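Side-chain contacts in putative oxidoreductase (Klebsiella pneumoniae subsp. pneumoniae MGH 78578, PDB 3E82), which is probably an oxidoreductase of the Gfo/Idh/MocA family that uses a nicotinamide nucleotide bound by its Rossmann-fold domain, its substrate being unidentified: residues W214-L219 and K225-C230; L176-G181 and A332-A337; S58-V63 and A84-N89. All coordinates share one frame; numbering follows the deposited sequence.

Contact 1 (W214-L219 and K225-C230)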
ATOM      1  N   TRP B 214       8.972  -8.718   4.413  1.00 20.74           N
ATOM      2  CA  TRP B 214       7.894  -7.769   4.181  1.00 20.45           C
ATOM      3  C   TRP B 214       8.566  -6.445   3.866  1.00 19.78           C
ATOM      4  O   TRP B 214       9.339  -5.923   4.672  1.00 20.11           O
ATOM      5  CB  TRP B 214       7.031  -7.627   5.435  1.00 18.28           C
ATOM      6  CG  TRP B 214       5.778  -6.799   5.260  1.00 16.79           C
ATOM      7  CD1 TRP B 214       4.522  -7.259   4.954  1.00 16.00           C
ATOM      8  CD2 TRP B 214       5.645  -5.391   5.481  1.00 15.88           C
ATOM      9  NE1 TRP B 214       3.619  -6.226   4.985  1.00 14.78           N
ATOM     10  CE2 TRP B 214       4.279  -5.067   5.306  1.00 16.46           C
ATOM     11  CE3 TRP B 214       6.544  -4.369   5.815  1.00 12.98           C
ATOM     12  CZ2 TRP B 214       3.792  -3.766   5.456  1.00 15.04           C
ATOM     13  CZ3 TRP B 214       6.061  -3.073   5.963  1.00 14.44           C
ATOM     14  CH2 TRP B 214       4.695  -2.785   5.783  1.00 15.45           C
ATOM     15  N   ALA B 215       8.287  -5.911   2.688  1.00 18.59           N
ATOM     16  CA  ALA B 215       8.878  -4.645   2.293  1.00 17.85           C
ATOM     17  C   ALA B 215       7.806  -3.795   1.653  1.00 16.85           C
ATOM     18  O   ALA B 215       7.160  -4.197   0.685  1.00 17.63           O
ATOM     19  CB  ALA B 215      10.025  -4.875   1.325  1.00 18.00           C
ATOM     20  N   HIS B 216       7.620  -2.615   2.217  1.00 17.04           N
ATOM     21  CA  HIS B 216       6.631  -1.689   1.725  1.00 15.29           C
ATOM     22  C   HIS B 216       7.358  -0.384   1.463  1.00 15.75           C
ATOM     23  O   HIS B 216       7.725   0.331   2.396  1.00 16.83           O
ATOM     24  CB  HIS B 216       5.549  -1.513   2.780  1.00 14.80           C
ATOM     25  CG  HIS B 216       4.317  -0.861   2.256  1.00 13.57           C
ATOM     26  ND1 HIS B 216       3.992   0.443   2.545  1.00 16.37           N
ATOM     27  CD2 HIS B 216       3.376  -1.304   1.394  1.00 11.67           C
ATOM     28  CE1 HIS B 216       2.903   0.777   1.879  1.00 13.42           C
ATOM     29  NE2 HIS B 216       2.508  -0.265   1.173  1.00 16.27           N
ATOM     30  N   VAL B 217       7.554  -0.078   0.184  1.00 15.25           N
ATOM     31  CA  VAL B 217       8.288   1.112  -0.229  1.00 15.06           C
ATOM     32  C   VAL B 217       7.477   2.056  -1.098  1.00 14.99           C
ATOM     33  O   VAL B 217       6.809   1.630  -2.038  1.00 16.71           O
ATOM     34  CB  VAL B 217       9.552   0.703  -1.003  1.00 14.99           C
ATOM     35  CG1 VAL B 217      10.295   1.933  -1.506  1.00 12.90           C
ATOM     36  CG2 VAL B 217      10.437  -0.158  -0.105  1.00 15.92           C
ATOM     37  N   VAL B 218       7.560   3.348  -0.787  1.00 14.48           N
ATOM     38  CA  VAL B 218       6.828   4.364  -1.534  1.00 14.16           C
ATOM     39  C   VAL B 218       7.768   5.333  -2.224  1.00 15.31           C
ATOM     40  O   VAL B 218       8.653   5.909  -1.590  1.00 15.29           O
ATOM     41  CB  VAL B 218       5.888   5.183  -0.614  1.00 13.02           C
ATOM     42  CG1 VAL B 218       5.150   6.230  -1.430  1.00 13.07           C
ATOM     43  CG2 VAL B 218       4.893   4.255   0.077  1.00 13.08           C
ATOM     44  N   LEU B 219       7.575   5.495  -3.530  1.00 15.11           N
ATOM     45  CA  LEU B 219       8.368   6.421  -4.323  1.00 16.36           C
ATOM     46  C   LEU B 219       7.510   7.669  -4.559  1.00 16.47           C
ATOM     47  O   LEU B 219       6.453   7.587  -5.188  1.00 16.02           O
ATOM     48  CB  LEU B 219       8.760   5.781  -5.661  1.00 17.23           C
ATOM     49  CG  LEU B 219      10.070   4.974  -5.678  1.00 18.51           C
ATOM     50  CD1 LEU B 219      10.091   3.951  -4.571  1.00 16.61           C
ATOM     51  CD2 LEU B 219      10.231   4.307  -7.033  1.00 17.93           C
ATOM     52  N   LYS B 225       1.951   8.963  -6.809  1.00 18.37           N
ATOM     53  CA  LYS B 225       2.612   8.057  -5.880  1.00 16.60           C
ATOM     54  C   LYS B 225       2.839   6.671  -6.465  1.00 18.12           C
ATOM     55  O   LYS B 225       2.032   6.166  -7.252  1.00 16.35           O
ATOM     56  CB  LYS B 225       1.771   7.917  -4.602  1.00 18.92           C
ATOM     57  CG  LYS B 225       1.468   9.231  -3.879  1.00 16.37           C
ATOM     58  CD  LYS B 225       2.733   9.846  -3.275  1.00 18.87           C
ATOM     59  CE  LYS B 225       2.410  11.137  -2.518  1.00 18.77           C
ATOM     60  NZ  LYS B 225       3.602  11.766  -1.892  1.00 15.50           N
ATOM     61  N   VAL B 226       3.946   6.061  -6.060  1.00 17.26           N
ATOM     62  CA  VAL B 226       4.297   4.720  -6.495  1.00 16.97           C
ATOM     63  C   VAL B 226       4.521   3.874  -5.249  1.00 18.18           C
ATOM     64  O   VAL B 226       5.292   4.240  -4.358  1.00 17.34           O
ATOM     65  CB  VAL B 226       5.582   4.722  -7.359  1.00 18.55           C
ATOM     66  CG1 VAL B 226       6.157   3.301  -7.457  1.00 17.99           C
ATOM     67  CG2 VAL B 226       5.258   5.251  -8.764  1.00 14.57           C
ATOM     68  N   ILE B 227       3.817   2.752  -5.181  1.00 17.94           N
ATOM     69  CA  ILE B 227       3.939   1.843  -4.055  1.00 17.95           C
ATOM     70  C   ILE B 227       4.447   0.491  -4.545  1.00 18.62           C
ATOM     71  O   ILE B 227       3.844  -0.125  -5.430  1.00 16.81           O
ATOM     72  CB  ILE B 227       2.583   1.638  -3.346  1.00 19.97           C
ATOM     73  CG1 ILE B 227       2.136   2.945  -2.689  1.00 19.35           C
ATOM     74  CG2 ILE B 227       2.708   0.545  -2.295  1.00 18.80           C
ATOM     75  CD1 ILE B 227       0.772   2.846  -2.006  1.00 22.67           C
ATOM     76  N   LEU B 228       5.564   0.050  -3.974  1.00 18.18           N
ATOM     77  CA  LEU B 228       6.168  -1.231  -4.327  1.00 18.57           C
ATOM     78  C   LEU B 228       6.057  -2.076  -3.071  1.00 18.10           C
ATOM     79  O   LEU B 228       6.490  -1.652  -1.998  1.00 18.19           O
ATOM     80  CB  LEU B 228       7.634  -1.029  -4.716  1.00 16.63           C
ATOM     81  CG  LEU B 228       7.919   0.031  -5.789  1.00 15.56           C
ATOM     82  CD1 LEU B 228       9.417   0.027  -6.111  1.00 12.13           C
ATOM     83  CD2 LEU B 228       7.107  -0.252  -7.057  1.00 11.75           C
ATOM     84  N   HIS B 229       5.474  -3.263  -3.196  1.00 19.06           N
ATOM     85  CA  HIS B 229       5.263  -4.116  -2.028  1.00 19.25           C
ATOM     86  C   HIS B 229       5.681  -5.571  -2.235  1.00 19.06           C
ATOM     87  O   HIS B 229       5.294  -6.204  -3.215  1.00 17.85           O
ATOM     88  CB  HIS B 229       3.782  -4.062  -1.625  1.00 20.19           C
ATOM     89  CG  HIS B 229       3.477  -4.745  -0.326  1.00 20.95           C
ATOM     90  ND1 HIS B 229       3.574  -4.104   0.891  1.00 20.50           N
ATOM     91  CD2 HIS B 229       3.133  -6.026  -0.051  1.00 19.13           C
ATOM     92  CE1 HIS B 229       3.305  -4.962   1.861  1.00 19.84           C
ATOM     93  NE2 HIS B 229       3.034  -6.135   1.315  1.00 19.41           N
ATOM     94  N   CYS B 230       6.462  -6.080  -1.286  1.00 19.88           N
ATOM     95  CA  CYS B 230       6.953  -7.460  -1.298  1.00 22.97           C
ATOM     96  C   CYS B 230       6.577  -8.154   0.012  1.00 21.38           C
ATOM     97  O   CYS B 230       6.696  -7.562   1.082  1.00 21.96           O
ATOM     98  CB  CYS B 230       8.483  -7.481  -1.419  1.00 23.17           C
ATOM     99  SG  CYS B 230       9.140  -6.756  -2.909  1.00 30.39           S
TER
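His-229 turns the edge of its imidazole toward one face of the Trp-214 indole, a T-shaped pair across a beta hairpin, with planes at 86° and centroids 4.8 Å apart. CE1 of His-229 leads, 3.4 Å from Trp-214 NE1 and lying over the indole near its rim. On the same face of the sheet the His-216 ring meets His-229 rim to rim, though the closeness modelled between the two rims is doubtful; His-216 NE2 sits 3.6 Å from Ile-227 CG2. Both histidines carry CG anti to the backbone N (chi1 -165° for His-216, -172° for His-229), which brings the two rings toward each other over the sheet face they share with Trp-214. Six backbone hydrogen bonds fix this register, among them Leu-228 N to Val-217 O at 2.8 Å with a straight N-H...O. This aromatic face belongs to the dimer interface: His-216 meets His-216 of the second subunit, and Trp-214 and His-229 both meet its His-150. Lys-225 NZ bonds to Asn-220 OD1 and to Asn-201 OD1 of the second subunit. The other face, with Val-217, Leu-228 and Cys-230, lies against helix 176-192; there Ala-215 CB and Cys-230 CB are 4.1 Å apart.

Contact 2 (L176-G181 and A332-A337)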
ATOM      1  N   LEU B 176      14.265 -10.153   1.119  1.00 26.97           N
ATOM      2  CA  LEU B 176      13.239  -9.984   0.102  1.00 25.66           C
ATOM      3  C   LEU B 176      13.424  -8.708  -0.722  1.00 23.75           C
ATOM      4  O   LEU B 176      13.399  -8.752  -1.953  1.00 21.16           O
ATOM      5  CB  LEU B 176      11.858  -9.983   0.766  1.00 26.53           C
ATOM      6  CG  LEU B 176      10.621 -10.049  -0.125  1.00 26.65           C
ATOM      7  CD1 LEU B 176      10.583 -11.391  -0.837  1.00 26.97           C
ATOM      8  CD2 LEU B 176       9.373  -9.884   0.731  1.00 26.76           C
ATOM      9  N   TRP B 177      13.613  -7.578  -0.043  1.00 22.19           N
ATOM     10  CA  TRP B 177      13.779  -6.296  -0.728  1.00 21.96           C
ATOM     11  C   TRP B 177      14.888  -6.341  -1.771  1.00 22.54           C
ATOM     12  O   TRP B 177      14.666  -6.003  -2.927  1.00 21.99           O
ATOM     13  CB  TRP B 177      14.062  -5.176   0.284  1.00 19.29           C
ATOM     14  CG  TRP B 177      14.183  -3.796  -0.328  1.00 19.70           C
ATOM     15  CD1 TRP B 177      15.192  -2.889  -0.119  1.00 19.57           C
ATOM     16  CD2 TRP B 177      13.269  -3.168  -1.245  1.00 19.74           C
ATOM     17  NE1 TRP B 177      14.964  -1.747  -0.849  1.00 18.87           N
ATOM     18  CE2 TRP B 177      13.794  -1.890  -1.549  1.00 18.08           C
ATOM     19  CE3 TRP B 177      12.062  -3.562  -1.839  1.00 19.52           C
ATOM     20  CZ2 TRP B 177      13.153  -1.003  -2.422  1.00 17.84           C
ATOM     21  CZ3 TRP B 177      11.423  -2.673  -2.710  1.00 19.19           C
ATOM     22  CH2 TRP B 177      11.974  -1.411  -2.990  1.00 16.52           C
ATOM     23  N   PHE B 178      16.077  -6.768  -1.361  1.00 24.15           N
ATOM     24  CA  PHE B 178      17.210  -6.846  -2.274  1.00 25.97           C
ATOM     25  C   PHE B 178      17.028  -7.809  -3.435  1.00 24.38           C
ATOM     26  O   PHE B 178      17.555  -7.573  -4.523  1.00 22.97           O
ATOM     27  CB  PHE B 178      18.485  -7.214  -1.511  1.00 29.79           C
ATOM     28  CG  PHE B 178      19.383  -6.044  -1.253  1.00 35.63           C
ATOM     29  CD1 PHE B 178      18.974  -5.005  -0.420  1.00 37.83           C
ATOM     30  CD2 PHE B 178      20.632  -5.967  -1.859  1.00 37.95           C
ATOM     31  CE1 PHE B 178      19.799  -3.904  -0.194  1.00 39.50           C
ATOM     32  CE2 PHE B 178      21.463  -4.875  -1.645  1.00 39.64           C
ATOM     33  CZ  PHE B 178      21.047  -3.841  -0.810  1.00 40.31           C
ATOM     34  N   ASP B 179      16.291  -8.892  -3.217  1.00 24.60           N
ATOM     35  CA  ASP B 179      16.083  -9.862  -4.285  1.00 25.44           C
ATOM     36  C   ASP B 179      14.984  -9.489  -5.268  1.00 24.86           C
ATOM     37  O   ASP B 179      15.191  -9.531  -6.481  1.00 24.85           O
ATOM     38  CB  ASP B 179      15.765 -11.252  -3.716  1.00 29.68           C
ATOM     39  CG  ASP B 179      16.903 -11.822  -2.890  1.00 33.41           C
ATOM     40  OD1 ASP B 179      18.078 -11.648  -3.280  1.00 35.54           O
ATOM     41  OD2 ASP B 179      16.617 -12.458  -1.855  1.00 37.51           O
ATOM     42  N   LEU B 180      13.819  -9.123  -4.752  1.00 22.39           N
ATOM     43  CA  LEU B 180      12.698  -8.801  -5.623  1.00 21.75           C
ATOM     44  C   LEU B 180      12.433  -7.320  -5.839  1.00 20.05           C
ATOM     45  O   LEU B 180      11.771  -6.946  -6.805  1.00 21.38           O
ATOM     46  CB  LEU B 180      11.456  -9.509  -5.092  1.00 26.42           C
ATOM     47  CG  LEU B 180      11.772 -11.007  -5.037  1.00 29.39           C
ATOM     48  CD1 LEU B 180      11.125 -11.626  -3.830  1.00 34.04           C
ATOM     49  CD2 LEU B 180      11.324 -11.675  -6.325  1.00 29.70           C
ATOM     50  N   GLY B 181      12.945  -6.479  -4.947  1.00 17.50           N
ATOM     51  CA  GLY B 181      12.773  -5.047  -5.106  1.00 18.24           C
ATOM     52  C   GLY B 181      13.294  -4.529  -6.446  1.00 18.05           C
ATOM     53  O   GLY B 181      12.639  -3.708  -7.076  1.00 19.25           O
ATOM     54  N   ALA B 332      18.260   3.732  -0.854  1.00 17.54           N
ATOM     55  CA  ALA B 332      17.515   4.817  -0.230  1.00 16.80           C
ATOM     56  C   ALA B 332      16.368   4.243   0.613  1.00 16.69           C
ATOM     57  O   ALA B 332      16.098   4.728   1.712  1.00 15.60           O
ATOM     58  CB  ALA B 332      16.967   5.760  -1.293  1.00 13.50           C
ATOM     59  N   ALA B 333      15.705   3.207   0.105  1.00 17.24           N
ATOM     60  CA  ALA B 333      14.593   2.588   0.836  1.00 17.81           C
ATOM     61  C   ALA B 333      15.088   1.991   2.147  1.00 18.85           C
ATOM     62  O   ALA B 333      14.408   2.071   3.171  1.00 18.55           O
ATOM     63  CB  ALA B 333      13.930   1.494  -0.011  1.00 16.24           C
ATOM     64  N   VAL B 334      16.271   1.386   2.106  1.00 18.07           N
ATOM     65  CA  VAL B 334      16.840   0.777   3.300  1.00 18.81           C
ATOM     66  C   VAL B 334      17.233   1.853   4.312  1.00 19.53           C
ATOM     67  O   VAL B 334      17.039   1.676   5.512  1.00 20.11           O
ATOM     68  CB  VAL B 334      18.072  -0.108   2.951  1.00 21.01           C
ATOM     69  CG1 VAL B 334      18.741  -0.606   4.235  1.00 22.81           C
ATOM     70  CG2 VAL B 334      17.624  -1.302   2.106  1.00 19.97           C
ATOM     71  N   ARG B 335      17.777   2.967   3.836  1.00 20.03           N
ATOM     72  CA  ARG B 335      18.153   4.043   4.749  1.00 21.83           C
ATOM     73  C   ARG B 335      16.902   4.609   5.412  1.00 20.85           C
ATOM     74  O   ARG B 335      16.895   4.907   6.603  1.00 23.59           O
ATOM     75  CB  ARG B 335      18.854   5.177   4.008  1.00 21.40           C
ATOM     76  CG  ARG B 335      20.259   4.882   3.551  1.00 27.46           C
ATOM     77  CD  ARG B 335      20.971   6.194   3.280  1.00 25.08           C
ATOM     78  NE  ARG B 335      20.344   6.957   2.203  1.00 27.42           N
ATOM     79  CZ  ARG B 335      20.513   6.694   0.911  1.00 28.00           C
ATOM     80  NH1 ARG B 335      21.286   5.686   0.540  1.00 27.36           N
ATOM     81  NH2 ARG B 335      19.923   7.444  -0.010  1.00 27.49           N
ATOM     82  N   SER B 336      15.850   4.777   4.625  1.00 20.26           N
ATOM     83  CA  SER B 336      14.593   5.308   5.141  1.00 21.38           C
ATOM     84  C   SER B 336      14.029   4.349   6.185  1.00 21.84           C
ATOM     85  O   SER B 336      13.543   4.761   7.238  1.00 22.49           O
ATOM     86  CB  SER B 336      13.590   5.466   3.998  1.00 19.89           C
ATOM     87  OG  SER B 336      12.328   5.879   4.480  1.00 20.10           O
ATOM     88  N   ALA B 337      14.093   3.060   5.881  1.00 21.65           N
ATOM     89  CA  ALA B 337      13.584   2.051   6.792  1.00 23.47           C
ATOM     90  C   ALA B 337      14.338   2.069   8.127  1.00 22.92           C
ATOM     91  O   ALA B 337      13.742   1.896   9.180  1.00 23.69           O
ATOM     92  CB  ALA B 337      13.682   0.672   6.146  1.00 19.87           C
TER
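Trp-177 reaches from helix 176-192 to Ala-333 and Val-334 of helix 320-339, joining two antiparallel helices that pack on one face of the mixed beta-sheet in the C-terminal alpha/beta domain. The two segment axes stay 11.6 Å apart and run at 153°, too far apart for close backbone packing; the indole spans much of the distance. The tight part is at the sheet. Ala-333 CB approaches the indole obliquely, beside NE1, CE2 and CZ2, 3.5 Å from Trp-177 NE1 and 3.6 Å from Trp-177 CZ2. With CG anti to the backbone N (chi1 -177°), the indole extends away from its own helix toward the other. The tryptophan is buried, and its NE1 donates to the backbone carbonyl of Leu-330, about one turn before Ala-333, a bond that limits rotation of the ring and ties it to the partner helix. Underneath, Trp-177 rests on Ala-215 and Val-217 of strand 214-220 and on Ile-202 of strand 197-203, while Ala-333 lies on Val-217 and Val-198. Farther from the sheet the contact loosens. Phe-178, an exposed residue on the solvent side, crosses Val-334 at about a right angle; the two segments bury 141 Å² between them, both sides summed. Val-334 is partly exposed and stands between the two regimes, next to the buried indole and the exposed phenyl ring alike. Both aromatic rings use the same branch of the valine, its CG2 methyl, which lies at the edge of each ring and near its plane, 3.7 Å from Trp-177 CD1 and 4.1 Å from Phe-178 CE1.

Contact 3 (S58-V63 and A84-N89)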
ATOM      1  N   SER B  58      38.307 -22.296 -15.384  1.00 30.65           N
ATOM      2  CA  SER B  58      38.393 -21.012 -14.691  1.00 33.10           C
ATOM      3  C   SER B  58      37.706 -19.838 -15.382  1.00 33.23           C
ATOM      4  O   SER B  58      37.818 -19.655 -16.601  1.00 32.88           O
ATOM      5  CB  SER B  58      39.853 -20.634 -14.436  1.00 34.57           C
ATOM      6  OG  SER B  58      40.478 -20.219 -15.632  1.00 35.89           O
ATOM      7  N   PRO B  59      36.999 -19.009 -14.594  1.00 32.84           N
ATOM      8  CA  PRO B  59      36.274 -17.827 -15.072  1.00 32.87           C
ATOM      9  C   PRO B  59      37.218 -16.852 -15.774  1.00 32.82           C
ATOM     10  O   PRO B  59      36.903 -16.325 -16.838  1.00 31.57           O
ATOM     11  CB  PRO B  59      35.697 -17.232 -13.790  1.00 32.12           C
ATOM     12  CG  PRO B  59      35.537 -18.422 -12.901  1.00 33.28           C
ATOM     13  CD  PRO B  59      36.812 -19.181 -13.143  1.00 32.56           C
ATOM     14  N   GLU B  60      38.379 -16.628 -15.163  1.00 32.79           N
ATOM     15  CA  GLU B  60      39.383 -15.716 -15.700  1.00 33.60           C
ATOM     16  C   GLU B  60      39.794 -16.097 -17.121  1.00 33.48           C
ATOM     17  O   GLU B  60      39.860 -15.246 -18.006  1.00 33.76           O
ATOM     18  CB  GLU B  60      40.622 -15.706 -14.800  1.00 36.62           C
ATOM     19  CG  GLU B  60      40.373 -15.319 -13.339  1.00 39.90           C
ATOM     20  CD  GLU B  60      39.430 -16.279 -12.618  1.00 42.33           C
ATOM     21  OE1 GLU B  60      39.525 -17.506 -12.846  1.00 42.95           O
ATOM     22  OE2 GLU B  60      38.597 -15.810 -11.813  1.00 44.02           O
ATOM     23  N   ALA B  61      40.075 -17.376 -17.340  1.00 32.83           N
ATOM     24  CA  ALA B  61      40.472 -17.846 -18.662  1.00 31.30           C
ATOM     25  C   ALA B  61      39.337 -17.685 -19.675  1.00 32.07           C
ATOM     26  O   ALA B  61      39.568 -17.309 -20.829  1.00 31.84           O
ATOM     27  CB  ALA B  61      40.902 -19.305 -18.592  1.00 31.35           C
ATOM     28  N   ALA B  62      38.112 -17.979 -19.244  1.00 31.09           N
ATOM     29  CA  ALA B  62      36.950 -17.863 -20.121  1.00 29.56           C
ATOM     30  C   ALA B  62      36.749 -16.413 -20.543  1.00 29.11           C
ATOM     31  O   ALA B  62      36.604 -16.106 -21.727  1.00 29.52           O
ATOM     32  CB  ALA B  62      35.706 -18.370 -19.409  1.00 29.75           C
ATOM     33  N   VAL B  63      36.747 -15.520 -19.562  1.00 28.09           N
ATOM     34  CA  VAL B  63      36.563 -14.103 -19.822  1.00 29.19           C
ATOM     35  C   VAL B  63      37.629 -13.525 -20.758  1.00 29.39           C
ATOM     36  O   VAL B  63      37.326 -12.691 -21.605  1.00 29.09           O
ATOM     37  CB  VAL B  63      36.563 -13.308 -18.498  1.00 28.66           C
ATOM     38  CG1 VAL B  63      36.688 -11.835 -18.778  1.00 30.65           C
ATOM     39  CG2 VAL B  63      35.276 -13.587 -17.722  1.00 28.08           C
ATOM     40  N   ALA B  84      33.562  -8.566 -14.074  1.00 20.47           N
ATOM     41  CA  ALA B  84      33.123  -7.573 -15.041  1.00 22.46           C
ATOM     42  C   ALA B  84      34.326  -6.680 -15.314  1.00 23.42           C
ATOM     43  O   ALA B  84      34.579  -6.277 -16.447  1.00 22.45           O
ATOM     44  CB  ALA B  84      31.974  -6.750 -14.469  1.00 22.21           C
ATOM     45  N   ARG B  85      35.072  -6.389 -14.254  1.00 23.65           N
ATOM     46  CA  ARG B  85      36.257  -5.552 -14.355  1.00 26.66           C
ATOM     47  C   ARG B  85      37.285  -6.211 -15.274  1.00 25.72           C
ATOM     48  O   ARG B  85      37.852  -5.565 -16.156  1.00 24.57           O
ATOM     49  CB  ARG B  85      36.866  -5.355 -12.967  1.00 28.23           C
ATOM     50  CG  ARG B  85      37.609  -4.054 -12.794  1.00 33.33           C
ATOM     51  CD  ARG B  85      38.096  -3.887 -11.361  1.00 36.49           C
ATOM     52  NE  ARG B  85      38.066  -2.492 -10.932  1.00 40.57           N
ATOM     53  CZ  ARG B  85      37.011  -1.899 -10.379  1.00 42.97           C
ATOM     54  NH1 ARG B  85      35.892  -2.583 -10.185  1.00 45.97           N
ATOM     55  NH2 ARG B  85      37.072  -0.624 -10.017  1.00 44.46           N
ATOM     56  N   LEU B  86      37.513  -7.502 -15.056  1.00 25.73           N
ATOM     57  CA  LEU B  86      38.469  -8.261 -15.848  1.00 25.47           C
ATOM     58  C   LEU B  86      38.029  -8.342 -17.307  1.00 24.85           C
ATOM     59  O   LEU B  86      38.834  -8.167 -18.220  1.00 23.72           O
ATOM     60  CB  LEU B  86      38.610  -9.674 -15.283  1.00 26.63           C
ATOM     61  CG  LEU B  86      39.759 -10.488 -15.876  1.00 27.90           C
ATOM     62  CD1 LEU B  86      41.084  -9.825 -15.510  1.00 29.91           C
ATOM     63  CD2 LEU B  86      39.717 -11.906 -15.347  1.00 28.93           C
ATOM     64  N   ALA B  87      36.746  -8.615 -17.521  1.00 22.08           N
ATOM     65  CA  ALA B  87      36.203  -8.714 -18.871  1.00 22.25           C
ATOM     66  C   ALA B  87      36.395  -7.412 -19.647  1.00 21.77           C
ATOM     67  O   ALA B  87      36.870  -7.423 -20.785  1.00 21.95           O
ATOM     68  CB  ALA B  87      34.719  -9.076 -18.812  1.00 19.76           C
ATOM     69  N   LEU B  88      36.017  -6.296 -19.027  1.00 22.02           N
ATOM     70  CA  LEU B  88      36.148  -4.983 -19.656  1.00 22.40           C
ATOM     71  C   LEU B  88      37.602  -4.665 -19.992  1.00 23.84           C
ATOM     72  O   LEU B  88      37.906  -4.226 -21.103  1.00 24.99           O
ATOM     73  CB  LEU B  88      35.573  -3.893 -18.746  1.00 19.97           C
ATOM     74  CG  LEU B  88      34.045  -3.881 -18.614  1.00 21.33           C
ATOM     75  CD1 LEU B  88      33.627  -2.770 -17.646  1.00 19.60           C
ATOM     76  CD2 LEU B  88      33.404  -3.657 -19.986  1.00 19.33           C
ATOM     77  N   ASN B  89      38.498  -4.881 -19.035  1.00 24.01           N
ATOM     78  CA  ASN B  89      39.919  -4.630 -19.261  1.00 26.11           C
ATOM     79  C   ASN B  89      40.458  -5.539 -20.371  1.00 26.62           C
ATOM     80  O   ASN B  89      41.465  -5.227 -21.008  1.00 27.87           O
ATOM     81  CB  ASN B  89      40.702  -4.836 -17.954  1.00 25.26           C
ATOM     82  CG  ASN B  89      40.704  -3.592 -17.072  1.00 25.56           C
ATOM     83  OD1 ASN B  89      40.650  -3.677 -15.843  1.00 27.69           O
ATOM     84  ND2 ASN B  89      40.779  -2.426 -17.701  1.00 27.14           N
TER
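Leu-86 of helix 80-89 sets its CD2 methyl on Glu-60 of helix 59-64, and this branch carries the contact between the two residues. CB leaves the backbone in the direction of the other helix. CG follows anti to the backbone N (chi1 -170°) and comes within 4.4 Å of Val-63 CG1. At the tip, Leu-86 CD2 meets CA, CB and CG of Glu-60, the root of the glutamate and not its carboxylate, with Glu-60 CA nearest at 3.8 Å. The two side chains cross at about a right angle. The glutamate is bent at its second torsion (chi2 62°), which turns the carboxylate back over the start of its own helix. These two helices belong to the NAD-binding Rossmann fold and pack beside each other on one face of its parallel sheet, their segment axes 9.7 Å apart and inclined by 30°. Val-63 and Ala-87 fill the inner part of the interface, nearer the sheet. Val-63 touches Ile-13 of strand 8-13 and Ala-87 touches Val-94 of strand 93-96, so each helix has its own footing there. CG1 is the valine branch turned to the neighbouring helix; it faces Ala-87, and the closeness modelled there is doubtful. At the start of helix 59-64, Ser-58 is the N-cap, its OG accepting a weak hydrogen bond from Ala-61 N at 3.3 Å. On the far side of helix 80-89, Arg-85 NH2 forms a salt bridge with Glu-109 OE1 of helix 104-116.

How the contacts relate
Contacts 1 and 2 are layers of one structure, their centres 9 Å apart, and the chain forms the hairpin of contact 1 between the two helices that contact 2 brings together. Val-217 joins them: its CG2 is 3.5 Å from Trp-177 CH2 and 3.9 Å from Ala-333 CB. Farther along, at the end of 225-230, Cys-230 CB packs on Leu-176 CD2. The opposite face of that sheet meets the second subunit, whereas contact 2 touches no other chain of the assembly. Contact 3 lies in the probable nucleotide-binding domain, its centre about 30 Å from that of contact 2 and 37 Å from that of contact 1, touching neither.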